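PDB 6WPU: flavin-containing monooxygenase, which probably uses bound FAD to oxygenate the sulfur of S-allyl-L-cysteine, a step towards the flavour precursors of garlic. Local coordinates for residues G307-D312 and L332-I337; L303-I308 and P326-S331. One frame throughout, in Å; residues are numbered along the deposited sequence.

Contact 1: G307-D312 and L332-I337. With SO4 (sulfate ion), chain E.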
ATOM      1  N   GLY A 307       6.759   7.147 -22.700  1.00 53.44           N
ATOM      2  CA  GLY A 307       7.068   8.275 -21.850  1.00 52.72           C
ATOM      3  C   GLY A 307       5.878   9.081 -21.378  1.00 51.58           C
ATOM      4  O   GLY A 307       6.066  10.016 -20.585  1.00 52.09           O
ATOM      5  N   ILE A 308       4.663   8.757 -21.834  1.00 45.25           N
ATOM      6  CA  ILE A 308       3.477   9.485 -21.393  1.00 44.26           C
ATOM      7  C   ILE A 308       3.291   9.343 -19.886  1.00 44.29           C
ATOM      8  O   ILE A 308       2.899  10.294 -19.200  1.00 43.39           O
ATOM      9  CB  ILE A 308       2.234   9.001 -22.167  1.00 44.44           C
ATOM     10  CG1 ILE A 308       2.310   9.449 -23.623  1.00 46.98           C
ATOM     11  CG2 ILE A 308       0.947   9.529 -21.527  1.00 36.85           C
ATOM     12  CD1 ILE A 308       1.190   8.890 -24.467  1.00 50.81           C
ATOM     13  N   VAL A 309       3.546   8.155 -19.349  1.00 41.42           N
ATOM     14  CA  VAL A 309       3.526   7.933 -17.910  1.00 46.21           C
ATOM     15  C   VAL A 309       4.956   7.673 -17.464  1.00 40.12           C
ATOM     16  O   VAL A 309       5.607   6.748 -17.967  1.00 38.95           O
ATOM     17  CB  VAL A 309       2.613   6.763 -17.516  1.00 45.00           C
ATOM     18  CG1 VAL A 309       2.703   6.515 -16.007  1.00 42.79           C
ATOM     19  CG2 VAL A 309       1.176   7.041 -17.935  1.00 44.96           C
ATOM     20  N   THR A 310       5.445   8.488 -16.531  1.00 42.65           N
ATOM     21  CA  THR A 310       6.741   8.262 -15.899  1.00 40.54           C
ATOM     22  C   THR A 310       6.583   8.134 -14.390  1.00 43.22           C
ATOM     23  O   THR A 310       5.555   8.503 -13.810  1.00 38.24           O
ATOM     24  CB  THR A 310       7.742   9.395 -16.188  1.00 42.26           C
ATOM     25  OG1 THR A 310       7.221  10.629 -15.685  1.00 42.88           O
ATOM     26  CG2 THR A 310       8.036   9.525 -17.678  1.00 43.36           C
ATOM     27  N   VAL A 311       7.630   7.599 -13.764  1.00 41.55           N
ATOM     28  CA  VAL A 311       7.775   7.562 -12.311  1.00 41.30           C
ATOM     29  C   VAL A 311       9.037   8.336 -11.983  1.00 43.01           C
ATOM     30  O   VAL A 311      10.119   7.985 -12.467  1.00 45.80           O
ATOM     31  CB  VAL A 311       7.859   6.122 -11.775  1.00 40.22           C
ATOM     32  CG1 VAL A 311       8.156   6.115 -10.272  1.00 44.21           C
ATOM     33  CG2 VAL A 311       6.574   5.380 -12.066  1.00 34.50           C
ATOM     34  N   ASP A 312       8.903   9.401 -11.192  1.00 42.09           N
ATOM     35  CA  ASP A 312      10.029  10.278 -10.876  1.00 46.71           C
ATOM     36  C   ASP A 312       9.954  10.639  -9.400  1.00 46.01           C
ATOM     37  O   ASP A 312       9.116  11.459  -9.010  1.00 46.62           O
ATOM     38  CB  ASP A 312      10.009  11.535 -11.746  1.00 54.00           C
ATOM     39  CG  ASP A 312      11.108  12.536 -11.370  1.00 63.39           C
ATOM     40  OD1 ASP A 312      12.177  12.107 -10.866  1.00 57.96           O
ATOM     41  OD2 ASP A 312      10.892  13.756 -11.582  1.00 66.07           O
ATOM     42  N   LEU A 332      -6.461   3.763 -20.126  1.00 33.26           N
ATOM     43  CA  LEU A 332      -5.474   3.328 -19.147  1.00 35.42           C
ATOM     44  C   LEU A 332      -5.772   4.038 -17.836  1.00 35.72           C
ATOM     45  O   LEU A 332      -6.019   5.248 -17.827  1.00 38.04           O
ATOM     46  CB  LEU A 332      -4.046   3.605 -19.629  1.00 30.06           C
ATOM     47  CG  LEU A 332      -2.941   3.190 -18.647  1.00 32.77           C
ATOM     48  CD1 LEU A 332      -2.863   1.664 -18.510  1.00 25.29           C
ATOM     49  CD2 LEU A 332      -1.604   3.766 -19.072  1.00 32.55           C
ATOM     50  N   SER A 333      -5.784   3.281 -16.739  1.00 31.46           N
ATOM     51  CA  SER A 333      -6.034   3.849 -15.421  1.00 31.42           C
ATOM     52  C   SER A 333      -5.281   3.048 -14.359  1.00 33.33           C
ATOM     53  O   SER A 333      -4.846   1.910 -14.595  1.00 29.71           O
ATOM     54  CB  SER A 333      -7.529   3.874 -15.113  1.00 32.23           C
ATOM     55  OG  SER A 333      -8.046   2.556 -15.097  1.00 34.13           O
ATOM     56  N   PHE A 334      -5.137   3.660 -13.180  1.00 30.86           N
ATOM     57  CA  PHE A 334      -4.415   3.066 -12.055  1.00 31.61           C
ATOM     58  C   PHE A 334      -5.301   3.077 -10.819  1.00 33.10           C
ATOM     59  O   PHE A 334      -5.868   4.121 -10.480  1.00 31.21           O
ATOM     60  CB  PHE A 334      -3.114   3.832 -11.750  1.00 30.46           C
ATOM     61  CG  PHE A 334      -2.091   3.773 -12.850  1.00 29.74           C
ATOM     62  CD1 PHE A 334      -2.229   4.565 -13.980  1.00 32.73           C
ATOM     63  CD2 PHE A 334      -0.988   2.937 -12.745  1.00 33.84           C
ATOM     64  CE1 PHE A 334      -1.287   4.517 -15.004  1.00 35.19           C
ATOM     65  CE2 PHE A 334      -0.032   2.885 -13.760  1.00 34.11           C
ATOM     66  CZ  PHE A 334      -0.187   3.676 -14.892  1.00 35.09           C
ATOM     67  N   VAL A 335      -5.400   1.935 -10.131  1.00 30.99           N
ATOM     68  CA  VAL A 335      -6.135   1.851  -8.869  1.00 33.77           C
ATOM     69  C   VAL A 335      -5.134   1.647  -7.731  1.00 32.75           C
ATOM     70  O   VAL A 335      -4.252   0.786  -7.811  1.00 29.98           O
ATOM     71  CB  VAL A 335      -7.191   0.731  -8.890  1.00 30.22           C
ATOM     72  CG1 VAL A 335      -7.839   0.574  -7.508  1.00 26.14           C
ATOM     73  CG2 VAL A 335      -8.283   1.051  -9.897  1.00 29.07           C
ATOM     74  N   GLY A 336      -5.263   2.453  -6.681  1.00 29.73           N
ATOM     75  CA  GLY A 336      -4.469   2.253  -5.480  1.00 31.97           C
ATOM     76  C   GLY A 336      -3.136   2.974  -5.443  1.00 32.20           C
ATOM     77  O   GLY A 336      -2.275   2.598  -4.640  1.00 35.83           O
ATOM     78  N   ILE A 337      -2.935   3.983  -6.298  1.00 35.91           N
ATOM     79  CA  ILE A 337      -1.723   4.802  -6.219  1.00 35.80           C
ATOM     80  C   ILE A 337      -1.599   5.547  -4.889  1.00 34.57           C
ATOM     81  O   ILE A 337      -0.501   5.560  -4.316  1.00 33.37           O
ATOM     82  CB  ILE A 337      -1.651   5.761  -7.424  1.00 35.49           C
ATOM     83  CG1 ILE A 337      -1.505   4.998  -8.758  1.00 35.42           C
ATOM     84  CG2 ILE A 337      -0.524   6.764  -7.243  1.00 34.90           C
ATOM     85  CD1 ILE A 337      -0.256   4.193  -8.874  1.00 34.04           C
TER
HETATM   86  S   SO4 E 504       8.141   3.459 -22.081  0.85 85.97           S
HETATM   87  O1  SO4 E 504       9.296   4.359 -22.115  0.85 83.36           O
HETATM   88  O2  SO4 E 504       8.553   2.207 -21.438  0.85 84.37           O
HETATM   89  O3  SO4 E 504       7.667   3.189 -23.449  0.85 82.32           O
HETATM   90  O4  SO4 E 504       7.067   4.089 -21.307  0.85 80.04           O
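Val309 lays its two methyl groups against Leu332 and Phe334, a purely apolar contact that buries 85 Å² between the segments. Its CB faces segment 332-337, and from there the side chain divides. With CG1 trans to the backbone N (chi1 176°), that methyl is directed at the end of the phenyl ring and comes obliquely to Phe334 CZ, 4.2 Å away. The other branch turns to the preceding inward-facing residue of the strand, where Val309 CG2 lies 4.4 Å from Leu332 CD2. Both approaches are fairly long, so one short side chain spans two residues of the same strand face without wedging tightly between them. At the start of segment 307-312, Gly307 N makes a weak hydrogen bond of 3.4 Å to O4 of a bound sulfate ion.

The Phe334 ring is further fixed by an edge-to-face stack with Phe300, and Val309 also packs on Pro325. Strand 332-334 is an outermost strand of the five-stranded parallel sheet, beside strand 175-178. Val309 approaches it on the face carrying Leu332 and Phe334, whereas Ser333 and Val335 pack on helix 343-358, and Val335 also on helix 32-43.

Contact 2: L303-I308 and P326-S331. With SO4 (sulfate ion), chain E.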
ATOM      1  N   LEU A 303       4.952  -1.702 -18.264  1.00 36.02           N
ATOM      2  CA  LEU A 303       4.073  -0.692 -18.833  1.00 40.78           C
ATOM      3  C   LEU A 303       4.835   0.165 -19.839  1.00 44.91           C
ATOM      4  O   LEU A 303       5.802   0.844 -19.478  1.00 40.60           O
ATOM      5  CB  LEU A 303       3.473   0.164 -17.720  1.00 40.44           C
ATOM      6  CG  LEU A 303       2.456   1.192 -18.201  1.00 45.82           C
ATOM      7  CD1 LEU A 303       1.367   0.519 -19.053  1.00 45.45           C
ATOM      8  CD2 LEU A 303       1.872   1.925 -17.005  1.00 42.47           C
ATOM      9  N   ASN A 304       4.390   0.141 -21.098  1.00 42.53           N
ATOM     10  CA  ASN A 304       5.019   0.900 -22.177  1.00 45.92           C
ATOM     11  C   ASN A 304       4.048   1.963 -22.673  1.00 48.24           C
ATOM     12  O   ASN A 304       3.071   1.646 -23.357  1.00 50.43           O
ATOM     13  CB  ASN A 304       5.459  -0.027 -23.308  1.00 48.56           C
ATOM     14  CG  ASN A 304       6.448  -1.093 -22.825  1.00 59.68           C
ATOM     15  OD1 ASN A 304       6.219  -2.292 -22.986  1.00 69.95           O
ATOM     16  ND2 ASN A 304       7.535  -0.655 -22.200  1.00 57.53           N
ATOM     17  N   THR A 305       4.326   3.225 -22.330  1.00 43.25           N
ATOM     18  CA  THR A 305       3.497   4.364 -22.712  1.00 45.95           C
ATOM     19  C   THR A 305       4.248   5.383 -23.564  1.00 49.10           C
ATOM     20  O   THR A 305       3.719   6.473 -23.802  1.00 50.26           O
ATOM     21  CB  THR A 305       2.939   5.053 -21.463  1.00 42.70           C
ATOM     22  OG1 THR A 305       4.023   5.563 -20.662  1.00 42.07           O
ATOM     23  CG2 THR A 305       2.131   4.066 -20.636  1.00 38.96           C
ATOM     24  N   ASN A 306       5.467   5.065 -24.017  1.00 55.08           N
ATOM     25  CA  ASN A 306       6.304   5.992 -24.790  1.00 61.89           C
ATOM     26  C   ASN A 306       6.595   7.276 -24.015  1.00 58.98           C
ATOM     27  O   ASN A 306       6.665   8.369 -24.588  1.00 58.17           O
ATOM     28  CB  ASN A 306       5.673   6.315 -26.144  1.00 73.80           C
ATOM     29  CG  ASN A 306       6.111   5.363 -27.220  1.00 84.34           C
ATOM     30  OD1 ASN A 306       5.513   4.304 -27.405  1.00 85.63           O
ATOM     31  ND2 ASN A 306       7.170   5.729 -27.937  1.00 89.26           N
ATOM     32  N   GLY A 307       6.759   7.147 -22.700  1.00 53.44           N
ATOM     33  CA  GLY A 307       7.068   8.275 -21.850  1.00 52.72           C
ATOM     34  C   GLY A 307       5.878   9.081 -21.378  1.00 51.58           C
ATOM     35  O   GLY A 307       6.066  10.016 -20.585  1.00 52.09           O
ATOM     36  N   ILE A 308       4.663   8.757 -21.834  1.00 45.25           N
ATOM     37  CA  ILE A 308       3.477   9.485 -21.393  1.00 44.26           C
ATOM     38  C   ILE A 308       3.291   9.343 -19.886  1.00 44.29           C
ATOM     39  O   ILE A 308       2.899  10.294 -19.200  1.00 43.39           O
ATOM     40  CB  ILE A 308       2.234   9.001 -22.167  1.00 44.44           C
ATOM     41  CG1 ILE A 308       2.310   9.449 -23.623  1.00 46.98           C
ATOM     42  CG2 ILE A 308       0.947   9.529 -21.527  1.00 36.85           C
ATOM     43  CD1 ILE A 308       1.190   8.890 -24.467  1.00 50.81           C
ATOM     44  N   PRO A 326      -3.809  11.729 -18.563  1.00 42.43           N
ATOM     45  CA  PRO A 326      -4.695  12.556 -19.402  1.00 40.46           C
ATOM     46  C   PRO A 326      -4.665  12.185 -20.873  1.00 44.73           C
ATOM     47  O   PRO A 326      -5.728  12.106 -21.497  1.00 45.63           O
ATOM     48  CB  PRO A 326      -4.175  13.978 -19.160  1.00 42.14           C
ATOM     49  CG  PRO A 326      -3.588  13.922 -17.767  1.00 42.85           C
ATOM     50  CD  PRO A 326      -2.954  12.553 -17.681  1.00 45.80           C
ATOM     51  N   LEU A 327      -3.485  11.919 -21.436  1.00 44.27           N
ATOM     52  CA  LEU A 327      -3.405  11.612 -22.860  1.00 46.99           C
ATOM     53  C   LEU A 327      -3.945  10.229 -23.202  1.00 46.14           C
ATOM     54  O   LEU A 327      -4.283   9.993 -24.359  1.00 41.93           O
ATOM     55  CB  LEU A 327      -1.962  11.734 -23.344  1.00 43.47           C
ATOM     56  CG  LEU A 327      -1.479  13.178 -23.406  1.00 52.90           C
ATOM     57  CD1 LEU A 327      -0.055  13.266 -23.938  1.00 52.50           C
ATOM     58  CD2 LEU A 327      -2.450  14.000 -24.247  1.00 53.61           C
ATOM     59  N   LEU A 328      -4.040   9.320 -22.234  1.00 42.75           N
ATOM     60  CA  LEU A 328      -4.444   7.945 -22.486  1.00 43.31           C
ATOM     61  C   LEU A 328      -5.752   7.582 -21.794  1.00 43.37           C
ATOM     62  O   LEU A 328      -6.099   6.400 -21.733  1.00 45.72           O
ATOM     63  CB  LEU A 328      -3.343   6.980 -22.035  1.00 43.42           C
ATOM     64  CG  LEU A 328      -1.966   7.140 -22.677  1.00 44.78           C
ATOM     65  CD1 LEU A 328      -0.945   6.282 -21.941  1.00 48.08           C
ATOM     66  CD2 LEU A 328      -2.044   6.754 -24.138  1.00 46.63           C
ATOM     67  N   ALA A 329      -6.476   8.560 -21.264  1.00 44.45           N
ATOM     68  CA  ALA A 329      -7.697   8.299 -20.513  1.00 43.37           C
ATOM     69  C   ALA A 329      -8.877   8.176 -21.468  1.00 43.72           C
ATOM     70  O   ALA A 329      -8.948   8.916 -22.452  1.00 46.51           O
ATOM     71  CB  ALA A 329      -7.972   9.424 -19.517  1.00 41.31           C
ATOM     72  N   PRO A 330      -9.839   7.277 -21.193  1.00 43.08           N
ATOM     73  CA  PRO A 330      -9.889   6.393 -20.023  1.00 37.51           C
ATOM     74  C   PRO A 330      -9.362   4.972 -20.250  1.00 38.22           C
ATOM     75  O   PRO A 330      -9.555   4.119 -19.384  1.00 36.96           O
ATOM     76  CB  PRO A 330     -11.377   6.332 -19.722  1.00 37.07           C
ATOM     77  CG  PRO A 330     -12.010   6.336 -21.135  1.00 33.35           C
ATOM     78  CD  PRO A 330     -11.108   7.244 -21.961  1.00 39.37           C
ATOM     79  N   SER A 331      -8.721   4.713 -21.393  1.00 36.76           N
ATOM     80  CA  SER A 331      -8.307   3.349 -21.705  1.00 31.54           C
ATOM     81  C   SER A 331      -7.159   2.866 -20.811  1.00 33.62           C
ATOM     82  O   SER A 331      -6.900   1.660 -20.731  1.00 34.95           O
ATOM     83  CB  SER A 331      -7.940   3.251 -23.198  1.00 36.42           C
ATOM     84  OG  SER A 331      -6.699   3.870 -23.485  1.00 38.78           O
TER
HETATM   85  S   SO4 E 504       8.141   3.459 -22.081  0.85 85.97           S
HETATM   86  O1  SO4 E 504       9.296   4.359 -22.115  0.85 83.36           O
HETATM   87  O2  SO4 E 504       8.553   2.207 -21.438  0.85 84.37           O
HETATM   88  O3  SO4 E 504       7.667   3.189 -23.449  0.85 82.32           O
HETATM   89  O4  SO4 E 504       7.067   4.089 -21.307  0.85 80.04           O
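A type I' beta turn from Thr305 to Ile308 turns the methyl of Thr305 and the side chain of Ile308 to the loop 326-331 that leads into strand 332-334. The turn is closed by the hydrogen bond from Ile308 N to Thr305 O, 3.2 Å long, and has Asn306 and Gly307, both with positive phi, at its two central positions.

Ile308 and Leu328 meet tip to tip. The closest approach is between Ile308 CG2 and Leu328 CD1, at 3.8 Å. Because the longer branch of Ile308 is extended (chi2 174°), its end draws alongside the second leucine methyl, with Ile308 CD1 3.9 Å from Leu328 CD2. Leu328 CD1 also meets Thr305 CG2 at 4.0 Å, the two side chains crossing at a slant, so this methyl rests against both ends of the turn. Ile308 CG2 additionally touches Leu327 CB at 4.1 Å. Cutting Leu328 back to alanine removes both methyls and is likely to leave Ile308 CG2 and CD1 without their leucine partner, take one neighbour from Thr305 CG2 and open a gap between turn and loop.

Thr305 OG1 accepts a hydrogen bond from Val309 N, which ties the turn to the residue just after it. The backbone also grips a sulfate, probably from the crystallisation liquor: Thr305 N donates to its O4 (3.1 Å, 159°), and Asn306 N to its O3 (2.9 Å) along a more bent path of 140°. Beyond Leu328, the loop continues through a cis peptide before Pro330.

An Asn-Gly pair at the centre is characteristic of type I' turns, whose left-handed backbone these two residues adopt readily.

From the N-terminal side, the chain passes through 303-308 and then 307-312, which share Gly307 and Ile308. It next forms the small antiparallel pair of strands 310-312 and 315-317, and returns through 326-331 into 332-337. Contact 2 therefore opens first and closes first, while contact 1 opens just after it and closes after it. The two loops overlap and cross, and both enclose the turn after strand 310-312. In space the contacts meet where Phe334 CZ packs 3.4 Å from Leu303 CD2. Contact 2 joins two loops of the excursion between strands 296-297 and 332-334 to each other, and contact 1 packs it on the outermost strand of the parallel sheet.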